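Local coordinates for DR2417 (Deinococcus radiodurans, PDB 4XWW), which degrades RNA as a homodimeric, metal-dependent ribonuclease, with 5'-3' exonuclease and possibly endonuclease activity, and is probably involved in rRNA maturation, at residues 219-225 with 375-379; 509-514 with 538-543; 65-71 with 96-100. All coordinates share one frame. Residue numbers count along the deposited sequence, not the author numbering.

Contact 1: 219-225 with 375-379; sequences TPSEAEI and RVHAS. With nucleotides of chain C.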
ATOM      1  N   THR A 219     -16.492  17.863  -4.564  1.00 17.46           N
ATOM      2  CA  THR A 219     -16.240  17.169  -3.299  1.00 18.46           C
ATOM      3  C   THR A 219     -17.457  17.363  -2.401  1.00 20.44           C
ATOM      4  O   THR A 219     -18.039  18.444  -2.383  1.00 20.49           O
ATOM      5  CB  THR A 219     -14.954  17.699  -2.616  1.00 20.86           C
ATOM      6  OG1 THR A 219     -13.830  17.453  -3.468  1.00 20.42           O
ATOM      7  CG2 THR A 219     -14.709  17.030  -1.260  1.00 20.70           C
ATOM      8  N   PRO A 220     -17.876  16.313  -1.671  1.00 19.38           N
ATOM      9  CA  PRO A 220     -19.057  16.495  -0.815  1.00 18.55           C
ATOM     10  C   PRO A 220     -18.839  17.491   0.305  1.00 19.16           C
ATOM     11  O   PRO A 220     -17.703  17.690   0.727  1.00 21.87           O
ATOM     12  CB  PRO A 220     -19.293  15.085  -0.228  1.00 20.57           C
ATOM     13  CG  PRO A 220     -18.585  14.164  -1.155  1.00 31.74           C
ATOM     14  CD  PRO A 220     -17.415  14.907  -1.693  1.00 24.70           C
ATOM     15  N   SER A 221     -19.928  18.101   0.761  1.00 18.38           N
ATOM     16  CA  SER A 221     -19.923  19.077   1.851  1.00 17.77           C
ATOM     17  C   SER A 221     -19.823  18.438   3.235  1.00 20.17           C
ATOM     18  O   SER A 221     -20.416  17.366   3.467  1.00 19.28           O
ATOM     19  CB  SER A 221     -21.201  19.908   1.784  1.00 22.12           C
ATOM     20  OG  SER A 221     -21.294  20.794   2.869  1.00 23.16           O
ATOM     21  N   GLU A 222     -19.144  19.106   4.171  1.00 15.62           N
ATOM     22  CA  GLU A 222     -19.152  18.625   5.553  1.00 20.79           C
ATOM     23  C   GLU A 222     -20.564  18.612   6.145  1.00 18.79           C
ATOM     24  O   GLU A 222     -20.852  17.819   7.049  1.00 21.55           O
ATOM     25  CB  GLU A 222     -18.223  19.436   6.440  1.00 18.88           C
ATOM     26  CG  GLU A 222     -16.748  19.163   6.190  1.00 15.33           C
ATOM     27  CD  GLU A 222     -16.307  17.746   6.552  1.00 19.20           C
ATOM     28  OE1 GLU A 222     -16.862  17.158   7.508  1.00 22.18           O
ATOM     29  OE2 GLU A 222     -15.385  17.228   5.887  1.00 21.28           O
ATOM     30  N   ALA A 223     -21.466  19.438   5.621  1.00 17.34           N
ATOM     31  CA  ALA A 223     -22.813  19.427   6.173  1.00 21.51           C
ATOM     32  C   ALA A 223     -23.519  18.112   5.815  1.00 20.09           C
ATOM     33  O   ALA A 223     -24.276  17.578   6.618  1.00 22.35           O
ATOM     34  CB  ALA A 223     -23.618  20.648   5.694  1.00 26.11           C
ATOM     35  N   GLU A 224     -23.243  17.582   4.626  1.00 19.98           N
ATOM     36  CA  GLU A 224     -23.824  16.309   4.221  1.00 24.55           C
ATOM     37  C   GLU A 224     -23.237  15.164   5.037  1.00 21.14           C
ATOM     38  O   GLU A 224     -23.958  14.272   5.475  1.00 20.23           O
ATOM     39  CB  GLU A 224     -23.593  16.039   2.731  1.00 26.91           C
ATOM     40  CG  GLU A 224     -24.318  14.785   2.272  1.00 39.26           C
ATOM     41  CD  GLU A 224     -23.713  14.149   1.039  1.00 52.51           C
ATOM     42  OE1 GLU A 224     -23.089  14.871   0.235  1.00 55.23           O
ATOM     43  OE2 GLU A 224     -23.875  12.922   0.880  1.00 58.62           O
ATOM     44  N   ILE A 225     -21.920  15.182   5.228  1.00 19.11           N
ATOM     45  CA  ILE A 225     -21.278  14.153   6.053  1.00 17.75           C
ATOM     46  C   ILE A 225     -21.848  14.187   7.479  1.00 18.64           C
ATOM     47  O   ILE A 225     -22.097  13.145   8.060  1.00 19.58           O
ATOM     48  CB  ILE A 225     -19.740  14.333   6.109  1.00 22.07           C
ATOM     49  CG1 ILE A 225     -19.141  14.360   4.697  1.00 24.15           C
ATOM     50  CG2 ILE A 225     -19.093  13.242   6.992  1.00 18.92           C
ATOM     51  CD1 ILE A 225     -19.547  13.189   3.796  1.00 21.91           C
ATOM     52  N   ARG A 375     -21.291   7.061   3.474  1.00 17.24           N
ATOM     53  CA  ARG A 375     -20.603   8.295   3.090  1.00 17.58           C
ATOM     54  C   ARG A 375     -20.325   9.103   4.336  1.00 17.81           C
ATOM     55  O   ARG A 375     -21.090  10.003   4.689  1.00 17.18           O
ATOM     56  CB  ARG A 375     -21.413   9.122   2.094  1.00 27.56           C
ATOM     57  CG  ARG A 375     -20.549  10.248   1.497  1.00 47.84           C
ATOM     58  CD  ARG A 375     -21.310  11.232   0.616  1.00 51.33           C
ATOM     59  NE  ARG A 375     -21.991  10.572  -0.493  1.00 56.36           N
ATOM     60  CZ  ARG A 375     -21.425  10.291  -1.662  1.00 59.78           C
ATOM     61  NH1 ARG A 375     -22.130   9.684  -2.608  1.00 65.02           N
ATOM     62  NH2 ARG A 375     -20.158  10.612  -1.886  1.00 52.93           N
ATOM     63  N   VAL A 376     -19.240   8.753   5.011  1.00 16.71           N
ATOM     64  CA  VAL A 376     -18.932   9.343   6.297  1.00 16.12           C
ATOM     65  C   VAL A 376     -17.610  10.124   6.259  1.00 18.60           C
ATOM     66  O   VAL A 376     -17.036  10.443   7.291  1.00 17.10           O
ATOM     67  CB  VAL A 376     -18.893   8.281   7.414  1.00 15.54           C
ATOM     68  CG1 VAL A 376     -20.298   7.732   7.649  1.00 18.55           C
ATOM     69  CG2 VAL A 376     -17.932   7.144   7.069  1.00 18.11           C
ATOM     70  N   HIS A 377     -17.143  10.434   5.057  1.00 17.05           N
ATOM     71  CA  HIS A 377     -15.972  11.298   4.905  1.00 16.17           C
ATOM     72  C   HIS A 377     -16.066  12.156   3.661  1.00 15.41           C
ATOM     73  O   HIS A 377     -16.504  11.679   2.609  1.00 19.67           O
ATOM     74  CB  HIS A 377     -14.698  10.455   4.835  1.00 20.71           C
ATOM     75  CG  HIS A 377     -13.452  11.263   4.672  1.00 17.18           C
ATOM     76  ND1 HIS A 377     -12.945  12.073   5.669  1.00 19.17           N
ATOM     77  CD2 HIS A 377     -12.598  11.378   3.631  1.00 17.04           C
ATOM     78  CE1 HIS A 377     -11.844  12.662   5.242  1.00 17.78           C
ATOM     79  NE2 HIS A 377     -11.605  12.248   4.008  1.00 16.94           N
ATOM     80  N   ALA A 378     -15.635  13.413   3.786  1.00 17.43           N
ATOM     81  CA  ALA A 378     -15.437  14.306   2.652  1.00 18.50           C
ATOM     82  C   ALA A 378     -14.003  14.779   2.638  1.00 17.39           C
ATOM     83  O   ALA A 378     -13.484  15.226   3.653  1.00 17.40           O
ATOM     84  CB  ALA A 378     -16.389  15.508   2.728  1.00 19.54           C
ATOM     85  N   SER A 379     -13.373  14.709   1.474  1.00 19.06           N
ATOM     86  CA  SER A 379     -12.018  15.225   1.278  1.00 14.82           C
ATOM     87  C   SER A 379     -11.907  16.713   1.631  1.00 14.51           C
ATOM     88  O   SER A 379     -12.864  17.473   1.476  1.00 15.09           O
ATOM     89  CB  SER A 379     -11.593  15.007  -0.187  1.00 17.86           C
ATOM     90  OG  SER A 379     -10.327  15.597  -0.464  1.00 16.71           O
TER
ATOM     91  P     U C   2      -8.529  13.914   1.996  1.00 27.37           P
ATOM     92  OP1   U C   2      -8.703  14.919   3.068  1.00 28.63           O
ATOM     93  OP2   U C   2      -8.907  14.250   0.605  1.00 31.19           O
ATOM     94  O5'   U C   2      -7.011  13.436   1.943  1.00 33.40           O
ATOM     95  C5'   U C   2      -6.293  13.079   3.135  1.00 30.51           C
ATOM     96  C4'   U C   2      -4.850  13.513   3.028  1.00 24.77           C
ATOM     97  O4'   U C   2      -4.136  12.647   2.101  1.00 29.14           O
ATOM     98  C3'   U C   2      -4.619  14.940   2.533  1.00 25.18           C
ATOM     99  O3'   U C   2      -3.561  15.517   3.283  1.00 30.94           O
ATOM    100  C2'   U C   2      -4.144  14.735   1.099  1.00 27.91           C
ATOM    101  O2'   U C   2      -3.334  15.792   0.630  1.00 25.61           O
ATOM    102  C1'   U C   2      -3.349  13.441   1.243  1.00 32.00           C
ATOM    103  N1    U C   2      -3.142  12.714  -0.016  1.00 34.84           N
ATOM    104  C2    U C   2      -1.895  12.163  -0.239  1.00 44.10           C
ATOM    105  O2    U C   2      -0.979  12.252   0.560  1.00 49.94           O
ATOM    106  N3    U C   2      -1.763  11.504  -1.435  1.00 47.55           N
ATOM    107  C4    U C   2      -2.723  11.343  -2.410  1.00 48.46           C
ATOM    108  O4    U C   2      -2.446  10.718  -3.436  1.00 56.93           O
ATOM    109  C5    U C   2      -3.984  11.944  -2.107  1.00 34.78           C
ATOM    110  C6    U C   2      -4.147  12.594  -0.947  1.00 36.22           C
ATOM    111  O3'   U C   1      -9.327  12.586   2.418  1.00 25.15           O
TER
HETATM  112  O   HOH W   1     -14.180  18.354   3.904  1.00 22.58           O

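Contact 2: 509-514 with 538-543; sequences QIRRVA and AVRRFT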
ATOM      1  N   GLN A 509      28.646 -25.982   5.588  1.00 60.21           N
ATOM      2  CA  GLN A 509      28.915 -25.918   4.155  1.00 68.51           C
ATOM      3  C   GLN A 509      29.405 -24.535   3.746  1.00 71.09           C
ATOM      4  O   GLN A 509      30.311 -24.405   2.923  1.00 70.61           O
ATOM      5  CB  GLN A 509      27.668 -26.273   3.347  1.00 67.38           C
ATOM      6  CG  GLN A 509      27.167 -27.688   3.536  1.00 68.83           C
ATOM      7  CD  GLN A 509      25.954 -27.975   2.676  1.00 71.98           C
ATOM      8  OE1 GLN A 509      26.019 -27.896   1.448  1.00 74.72           O
ATOM      9  NE2 GLN A 509      24.832 -28.291   3.314  1.00 69.47           N
ATOM     10  N   ILE A 510      28.786 -23.506   4.312  1.00 70.27           N
ATOM     11  CA  ILE A 510      29.201 -22.130   4.069  1.00 65.75           C
ATOM     12  C   ILE A 510      30.654 -21.906   4.509  1.00 65.89           C
ATOM     13  O   ILE A 510      31.433 -21.254   3.808  1.00 63.21           O
ATOM     14  CB  ILE A 510      28.271 -21.140   4.796  1.00 64.05           C
ATOM     15  CG1 ILE A 510      26.866 -21.194   4.187  1.00 67.99           C
ATOM     16  CG2 ILE A 510      28.823 -19.729   4.721  1.00 65.32           C
ATOM     17  CD1 ILE A 510      25.827 -20.397   4.954  1.00 63.34           C
ATOM     18  N   ARG A 511      31.015 -22.468   5.660  1.00 68.17           N
ATOM     19  CA  ARG A 511      32.384 -22.387   6.165  1.00 73.36           C
ATOM     20  C   ARG A 511      33.415 -22.900   5.168  1.00 70.08           C
ATOM     21  O   ARG A 511      34.407 -22.223   4.901  1.00 67.02           O
ATOM     22  CB  ARG A 511      32.526 -23.179   7.466  1.00 77.14           C
ATOM     23  CG  ARG A 511      32.323 -22.373   8.731  1.00 82.31           C
ATOM     24  CD  ARG A 511      32.976 -23.082   9.903  1.00 80.62           C
ATOM     25  NE  ARG A 511      32.006 -23.591  10.864  1.00 85.04           N
ATOM     26  CZ  ARG A 511      31.660 -22.958  11.980  1.00 86.19           C
ATOM     27  NH1 ARG A 511      30.769 -23.498  12.800  1.00 88.04           N
ATOM     28  NH2 ARG A 511      32.206 -21.787  12.280  1.00 81.19           N
ATOM     29  N   ARG A 512      33.175 -24.094   4.624  1.00 72.33           N
ATOM     30  CA  ARG A 512      34.155 -24.757   3.761  1.00 77.03           C
ATOM     31  C   ARG A 512      34.382 -23.998   2.461  1.00 78.85           C
ATOM     32  O   ARG A 512      35.501 -23.947   1.953  1.00 78.23           O
ATOM     33  CB  ARG A 512      33.733 -26.199   3.445  1.00 75.68           C
ATOM     34  CG  ARG A 512      32.674 -26.348   2.349  1.00 82.62           C
ATOM     35  CD  ARG A 512      32.768 -27.690   1.641  1.00 84.70           C
ATOM     36  NE  ARG A 512      33.365 -28.710   2.497  1.00 86.72           N
ATOM     37  CZ  ARG A 512      32.721 -29.342   3.473  1.00 81.95           C
ATOM     38  NH1 ARG A 512      31.450 -29.059   3.731  1.00 77.69           N
ATOM     39  NH2 ARG A 512      33.354 -30.251   4.200  1.00 83.16           N
ATOM     40  N   VAL A 513      33.317 -23.408   1.926  1.00 77.72           N
ATOM     41  CA  VAL A 513      33.405 -22.677   0.673  1.00 74.75           C
ATOM     42  C   VAL A 513      34.219 -21.412   0.905  1.00 75.38           C
ATOM     43  O   VAL A 513      35.089 -21.058   0.106  1.00 72.66           O
ATOM     44  CB  VAL A 513      32.010 -22.331   0.117  1.00 67.27           C
ATOM     45  CG1 VAL A 513      32.127 -21.461  -1.122  1.00 67.13           C
ATOM     46  CG2 VAL A 513      31.244 -23.612  -0.198  1.00 69.75           C
ATOM     47  N   ALA A 514      33.940 -20.750   2.022  1.00 68.84           N
ATOM     48  CA  ALA A 514      34.708 -19.588   2.434  1.00 69.11           C
ATOM     49  C   ALA A 514      36.160 -19.971   2.700  1.00 73.63           C
ATOM     50  O   ALA A 514      37.078 -19.318   2.210  1.00 77.73           O
ATOM     51  CB  ALA A 514      34.091 -18.959   3.669  1.00 65.11           C
ATOM     52  N   ALA A 538      32.975 -16.469  -3.368  1.00 73.54           N
ATOM     53  CA  ALA A 538      32.704 -17.904  -3.354  1.00 72.68           C
ATOM     54  C   ALA A 538      31.397 -18.232  -2.629  1.00 70.12           C
ATOM     55  O   ALA A 538      30.594 -19.031  -3.114  1.00 67.18           O
ATOM     56  CB  ALA A 538      33.868 -18.651  -2.717  1.00 69.46           C
ATOM     57  N   VAL A 539      31.187 -17.612  -1.472  1.00 72.04           N
ATOM     58  CA  VAL A 539      29.984 -17.856  -0.679  1.00 69.36           C
ATOM     59  C   VAL A 539      28.727 -17.353  -1.389  1.00 70.14           C
ATOM     60  O   VAL A 539      27.689 -18.011  -1.359  1.00 72.63           O
ATOM     61  CB  VAL A 539      30.088 -17.201   0.716  1.00 68.20           C
ATOM     62  CG1 VAL A 539      28.793 -17.380   1.492  1.00 61.51           C
ATOM     63  CG2 VAL A 539      31.262 -17.797   1.493  1.00 70.40           C
ATOM     64  N   ARG A 540      28.825 -16.190  -2.027  1.00 67.82           N
ATOM     65  CA  ARG A 540      27.715 -15.649  -2.810  1.00 65.42           C
ATOM     66  C   ARG A 540      27.305 -16.623  -3.908  1.00 60.44           C
ATOM     67  O   ARG A 540      26.118 -16.851  -4.146  1.00 61.96           O
ATOM     68  CB  ARG A 540      28.095 -14.299  -3.423  1.00 59.73           C
ATOM     69  CG  ARG A 540      27.245 -13.900  -4.624  1.00 57.79           C
ATOM     70  CD  ARG A 540      25.884 -13.382  -4.202  1.00 55.83           C
ATOM     71  NE  ARG A 540      25.990 -12.126  -3.465  1.00 60.09           N
ATOM     72  CZ  ARG A 540      25.431 -11.908  -2.279  1.00 66.21           C
ATOM     73  NH1 ARG A 540      24.731 -12.869  -1.686  1.00 67.53           N
ATOM     74  NH2 ARG A 540      25.576 -10.731  -1.683  1.00 63.98           N
ATOM     75  N   ARG A 541      28.305 -17.197  -4.568  1.00 63.21           N
ATOM     76  CA  ARG A 541      28.078 -18.188  -5.613  1.00 64.25           C
ATOM     77  C   ARG A 541      27.475 -19.465  -5.041  1.00 63.08           C
ATOM     78  O   ARG A 541      26.605 -20.078  -5.663  1.00 68.34           O
ATOM     79  CB  ARG A 541      29.388 -18.507  -6.344  1.00 66.17           C
ATOM     80  N   PHE A 542      27.936 -19.861  -3.858  1.00 57.04           N
ATOM     81  CA  PHE A 542      27.470 -21.095  -3.230  1.00 63.19           C
ATOM     82  C   PHE A 542      26.049 -20.989  -2.690  1.00 62.40           C
ATOM     83  O   PHE A 542      25.224 -21.876  -2.903  1.00 59.12           O
ATOM     84  CB  PHE A 542      28.401 -21.512  -2.089  1.00 67.24           C
ATOM     85  CG  PHE A 542      27.783 -22.508  -1.144  1.00 66.95           C
ATOM     86  CD1 PHE A 542      27.500 -23.802  -1.564  1.00 68.77           C
ATOM     87  CD2 PHE A 542      27.477 -22.149   0.159  1.00 65.29           C
ATOM     88  CE1 PHE A 542      26.923 -24.722  -0.701  1.00 68.50           C
ATOM     89  CE2 PHE A 542      26.904 -23.063   1.030  1.00 69.47           C
ATOM     90  CZ  PHE A 542      26.627 -24.355   0.597  1.00 68.70           C
ATOM     91  N   THR A 543      25.778 -19.907  -1.971  1.00 62.24           N
ATOM     92  CA  THR A 543      24.486 -19.747  -1.328  1.00 52.08           C
ATOM     93  C   THR A 543      23.408 -19.570  -2.386  1.00 53.05           C
ATOM     94  O   THR A 543      22.314 -20.112  -2.249  1.00 57.07           O
ATOM     95  CB  THR A 543      24.498 -18.575  -0.339  1.00 54.12           C
ATOM     96  OG1 THR A 543      25.284 -18.932   0.806  1.00 54.77           O
ATOM     97  CG2 THR A 543      23.092 -18.251   0.132  1.00 63.12           C
TER

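Contact 3: 65-71 with 96-100; sequences PRIDYLL and IFARL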
ATOM      1  N   PRO A  65      12.318  19.736   4.055  1.00 26.19           N
ATOM      2  CA  PRO A  65      12.950  20.171   2.806  1.00 26.64           C
ATOM      3  C   PRO A  65      14.403  20.557   2.973  1.00 27.32           C
ATOM      4  O   PRO A  65      14.800  21.046   4.034  1.00 29.21           O
ATOM      5  CB  PRO A  65      12.123  21.405   2.387  1.00 27.40           C
ATOM      6  CG  PRO A  65      10.940  21.449   3.289  1.00 31.28           C
ATOM      7  CD  PRO A  65      11.324  20.704   4.543  1.00 28.10           C
ATOM      8  N   ARG A  66      15.192  20.324   1.929  1.00 28.53           N
ATOM      9  CA  ARG A  66      16.521  20.919   1.826  1.00 27.08           C
ATOM     10  C   ARG A  66      16.367  22.423   1.699  1.00 27.31           C
ATOM     11  O   ARG A  66      15.601  22.892   0.869  1.00 28.80           O
ATOM     12  CB  ARG A  66      17.280  20.358   0.621  1.00 35.82           C
ATOM     13  CG  ARG A  66      17.987  19.021   0.882  1.00 43.37           C
ATOM     14  CD  ARG A  66      19.483  19.133   0.560  1.00 51.78           C
ATOM     15  NE  ARG A  66      19.734  18.851  -0.850  1.00 60.61           N
ATOM     16  CZ  ARG A  66      20.758  19.324  -1.551  1.00 58.72           C
ATOM     17  NH1 ARG A  66      20.882  18.999  -2.831  1.00 59.87           N
ATOM     18  NH2 ARG A  66      21.654  20.120  -0.985  1.00 53.51           N
ATOM     19  N   ILE A  67      17.099  23.183   2.507  1.00 28.07           N
ATOM     20  CA  ILE A  67      16.957  24.636   2.467  1.00 28.46           C
ATOM     21  C   ILE A  67      18.257  25.322   2.086  1.00 29.83           C
ATOM     22  O   ILE A  67      18.460  26.499   2.419  1.00 29.74           O
ATOM     23  CB  ILE A  67      16.452  25.210   3.813  1.00 34.64           C
ATOM     24  CG1 ILE A  67      17.384  24.826   4.962  1.00 40.56           C
ATOM     25  CG2 ILE A  67      15.001  24.781   4.070  1.00 29.66           C
ATOM     26  CD1 ILE A  67      17.155  25.651   6.227  1.00 40.78           C
ATOM     27  N   ASP A  68      19.124  24.596   1.374  1.00 29.26           N
ATOM     28  CA  ASP A  68      20.370  25.166   0.850  1.00 34.78           C
ATOM     29  C   ASP A  68      20.150  26.550   0.253  1.00 30.58           C
ATOM     30  O   ASP A  68      20.933  27.473   0.495  1.00 32.92           O
ATOM     31  CB  ASP A  68      20.985  24.271  -0.228  1.00 38.74           C
ATOM     32  CG  ASP A  68      21.228  22.856   0.245  1.00 44.95           C
ATOM     33  OD1 ASP A  68      20.340  22.289   0.914  1.00 40.37           O
ATOM     34  OD2 ASP A  68      22.306  22.303  -0.063  1.00 46.78           O
ATOM     35  N   TYR A  69      19.085  26.689  -0.533  1.00 29.32           N
ATOM     36  CA  TYR A  69      18.817  27.963  -1.197  1.00 33.26           C
ATOM     37  C   TYR A  69      18.592  29.092  -0.193  1.00 31.23           C
ATOM     38  O   TYR A  69      19.144  30.182  -0.349  1.00 34.16           O
ATOM     39  CB  TYR A  69      17.608  27.851  -2.128  1.00 36.07           C
ATOM     40  CG  TYR A  69      17.322  29.136  -2.880  1.00 35.40           C
ATOM     41  CD1 TYR A  69      17.965  29.429  -4.075  1.00 40.24           C
ATOM     42  CD2 TYR A  69      16.416  30.061  -2.383  1.00 31.16           C
ATOM     43  CE1 TYR A  69      17.707  30.614  -4.754  1.00 33.22           C
ATOM     44  CE2 TYR A  69      16.144  31.220  -3.049  1.00 30.19           C
ATOM     45  CZ  TYR A  69      16.785  31.499  -4.234  1.00 33.64           C
ATOM     46  OH  TYR A  69      16.512  32.688  -4.882  1.00 36.29           O
ATOM     47  N   LEU A  70      17.783  28.830   0.830  1.00 28.58           N
ATOM     48  CA  LEU A  70      17.466  29.842   1.841  1.00 31.73           C
ATOM     49  C   LEU A  70      18.681  30.221   2.667  1.00 35.11           C
ATOM     50  O   LEU A  70      18.833  31.378   3.063  1.00 30.77           O
ATOM     51  CB  LEU A  70      16.337  29.351   2.758  1.00 27.57           C
ATOM     52  CG  LEU A  70      15.015  29.085   2.036  1.00 29.55           C
ATOM     53  CD1 LEU A  70      13.919  28.639   2.999  1.00 27.86           C
ATOM     54  CD2 LEU A  70      14.602  30.338   1.315  1.00 32.53           C
ATOM     55  N   LEU A  71      19.552  29.250   2.927  1.00 30.98           N
ATOM     56  CA  LEU A  71      20.793  29.526   3.642  1.00 32.63           C
ATOM     57  C   LEU A  71      21.689  30.447   2.837  1.00 33.72           C
ATOM     58  O   LEU A  71      22.300  31.357   3.387  1.00 34.81           O
ATOM     59  CB  LEU A  71      21.527  28.223   3.962  1.00 42.35           C
ATOM     60  CG  LEU A  71      20.763  27.308   4.917  1.00 41.00           C
ATOM     61  CD1 LEU A  71      21.367  25.914   4.923  1.00 45.30           C
ATOM     62  CD2 LEU A  71      20.780  27.902   6.322  1.00 41.65           C
ATOM     63  N   ILE A  96      13.567  24.281   9.961  1.00 30.97           N
ATOM     64  CA  ILE A  96      13.906  25.413   9.101  1.00 26.49           C
ATOM     65  C   ILE A  96      14.211  26.687   9.917  1.00 33.53           C
ATOM     66  O   ILE A  96      15.264  27.314   9.721  1.00 32.89           O
ATOM     67  CB  ILE A  96      12.759  25.680   8.074  1.00 25.45           C
ATOM     68  CG1 ILE A  96      12.561  24.466   7.149  1.00 24.88           C
ATOM     69  CG2 ILE A  96      13.025  26.987   7.292  1.00 38.06           C
ATOM     70  CD1 ILE A  96      11.244  24.440   6.406  1.00 24.01           C
ATOM     71  N   PHE A  97      13.317  27.074  10.831  1.00 35.30           N
ATOM     72  CA  PHE A  97      13.509  28.331  11.572  1.00 37.49           C
ATOM     73  C   PHE A  97      14.780  28.308  12.432  1.00 37.61           C
ATOM     74  O   PHE A  97      15.393  29.347  12.650  1.00 35.84           O
ATOM     75  CB  PHE A  97      12.303  28.656  12.470  1.00 33.30           C
ATOM     76  CG  PHE A  97      11.076  29.136  11.726  1.00 31.89           C
ATOM     77  CD1 PHE A  97      11.154  29.567  10.408  1.00 25.88           C
ATOM     78  CD2 PHE A  97       9.843  29.172  12.363  1.00 28.41           C
ATOM     79  CE1 PHE A  97      10.020  30.012   9.731  1.00 24.96           C
ATOM     80  CE2 PHE A  97       8.698  29.611  11.694  1.00 29.47           C
ATOM     81  CZ  PHE A  97       8.790  30.040  10.375  1.00 25.59           C
ATOM     82  N   ALA A  98      15.183  27.133  12.917  1.00 32.96           N
ATOM     83  CA  ALA A  98      16.374  27.046  13.770  1.00 41.05           C
ATOM     84  C   ALA A  98      17.650  27.423  13.019  1.00 44.11           C
ATOM     85  O   ALA A  98      18.640  27.832  13.632  1.00 42.99           O
ATOM     86  CB  ALA A  98      16.510  25.648  14.361  1.00 40.30           C
ATOM     87  N   ARG A  99      17.619  27.310  11.696  1.00 38.39           N
ATOM     88  CA  ARG A  99      18.816  27.537  10.894  1.00 41.91           C
ATOM     89  C   ARG A  99      18.830  28.895  10.177  1.00 40.60           C
ATOM     90  O   ARG A  99      19.787  29.214   9.473  1.00 38.80           O
ATOM     91  CB  ARG A  99      18.969  26.407   9.874  1.00 36.11           C
ATOM     92  CG  ARG A  99      19.032  25.021  10.505  1.00 48.27           C
ATOM     93  CD  ARG A  99      19.657  24.015   9.553  1.00 56.44           C
ATOM     94  NE  ARG A  99      21.014  24.417   9.186  1.00 65.20           N
ATOM     95  CZ  ARG A  99      21.734  23.850   8.222  1.00 60.25           C
ATOM     96  NH1 ARG A  99      21.230  22.848   7.514  1.00 60.45           N
ATOM     97  NH2 ARG A  99      22.957  24.294   7.963  1.00 60.62           N
ATOM     98  N   LEU A 100      17.784  29.697  10.367  1.00 35.30           N
ATOM     99  CA  LEU A 100      17.657  30.978   9.665  1.00 38.06           C
ATOM    100  C   LEU A 100      17.443  32.174  10.603  1.00 41.17           C
ATOM    101  O   LEU A 100      17.086  32.007  11.766  1.00 39.94           O
ATOM    102  CB  LEU A 100      16.505  30.885   8.651  1.00 32.65           C
ATOM    103  CG  LEU A 100      16.729  29.936   7.461  1.00 29.50           C
ATOM    104  CD1 LEU A 100      15.435  29.740   6.680  1.00 29.20           C
ATOM    105  CD2 LEU A 100      17.838  30.441   6.538  1.00 32.45           C
TER

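Contact 1: 219-225 with 375-379
Here a substrate-binding loop of the metallo-beta-lactamase/beta-CASP nuclease fold lies against the start of helix 222-234, where Ser221 serves as N-cap: its OG, also bonded to Asp179, accepts from Ala223 N at 3.1 Å. Ile225, Ala378 and Arg375 bury the most surface. From the first helical turn Ile225 points toward the loop and follows its backbone, with CG2 3.5 Å from Val376 O and CD1 3.6 Å from His377 O. Ala378 fits between helix and lead-in: its CB is 3.6 Å from Ile225 CG1 and 3.2 Å from Pro220 O. Arg375 sets out sideways, yet its chain, t at chi1 and chi2, brings its end to the start of the helix, where NE forms a salt bridge with Glu224 OE2 at 3.3 Å. The CA-to-CB bond of His377 points away from 219-225. The ring turns to the RNA: ND1 is held by Arg251, and His377 NE2 hydrogen-bonds O3' of U1 of chain C at 2.8 Å.

Contact 2: 509-514 with 538-543
Helices 504-523 and 528-547 follow one another in the chain and form an alpha-alpha hairpin in the C-terminal domain. Over these two segments their N-to-C directions differ by 140°, roughly antiparallel, and the axes approach to 9.0 Å. No hydrogen bond crosses the interface. Aliphatic contacts carry part of it: Ile510 CG2 meets Val539 CG1 at 4.0 Å, Ala514 CB meets Val539 CG2 at 3.8 Å, and Val513 CG1 rests 3.7 Å from Ala538 CB. The CA atoms of Ala514 and Val539 come within 5.9 Å, as the small alanine allows. Aromatic contacts centre on Phe542, which has the largest area covered here. Val513 CG2 makes a CH-pi contact over one ring face, 4.0 Å from the centroid and 22° off the normal; Ile510 CG1 touches the ring edge, 3.7 Å from Phe542 CE2, and Gln509 CB lies 3.5 Å from Phe542 CZ. Backbone bonds such as Thr543 N to Val539 O, 2.8 Å, hold each helix. Beneath the pair run beta strands: Ile510 and Val539 both reach Leu482 of strand 479-485, Ala514 packs on Val492 of strand 491-497, and Val539 also meets Leu553 of strand 552-556.

Contact 3: 65-71 with 96-100
In the alpha-beta/beta-alpha metallo-beta-lactamase fold, the start of helix 68-72 meets the end of helix 93-97 and the type I turn Phe97-Leu100. Strand 77-82 runs between them in sequence, and its Trp80 is touched by Leu70, Ile96 and Leu100. Ile67, at the N-cap position, adopts chi1 p with chi2 t. This places CG2 3.9 Å from Ile96 CG1 while CD1 extends to 4.1 Å from Arg99 CB. Ile96, with chi1 m and chi2 t, starts sideways but sends CD1 to 4.2 Å from Pro65 CD. Three leucines share the m, t rotamer and interlock: Leu70 CB is 4.0 Å from Leu100 CD1, and Leu71 CD2 is 3.9 Å from Leu100 CD2. The zinc ligands are farther off: the side chains of Pro65 and Asp88, and of Ile96 and His89, are each about 10 Å apart. Arg99, more exposed, bends at chi3 (p) and lays one guanidinium face over Leu71 CD1, 3.8 Å from Arg99 NH2.

Contacts 1 and 3 are mostly buried, each with one exposed arginine; contact 2, in the C-terminal domain, has half its touching residues partly exposed. No helix or strand is shared: contact 1 pairs a helix start with a loop, contact 2 two mid-helix segments, contact 3 a helix start with a helix end and turn. Centre to centre, contacts 1 and 3 lie about 38 Å apart on opposite sides of the chain's centre, contact 2 about 61 and 49 Å from them. None has a direct hydrogen bond between its segments. Contact 1 alone has a salt bridge across and touches RNA, while contacts 2 and 3 depend chiefly on apolar side chains.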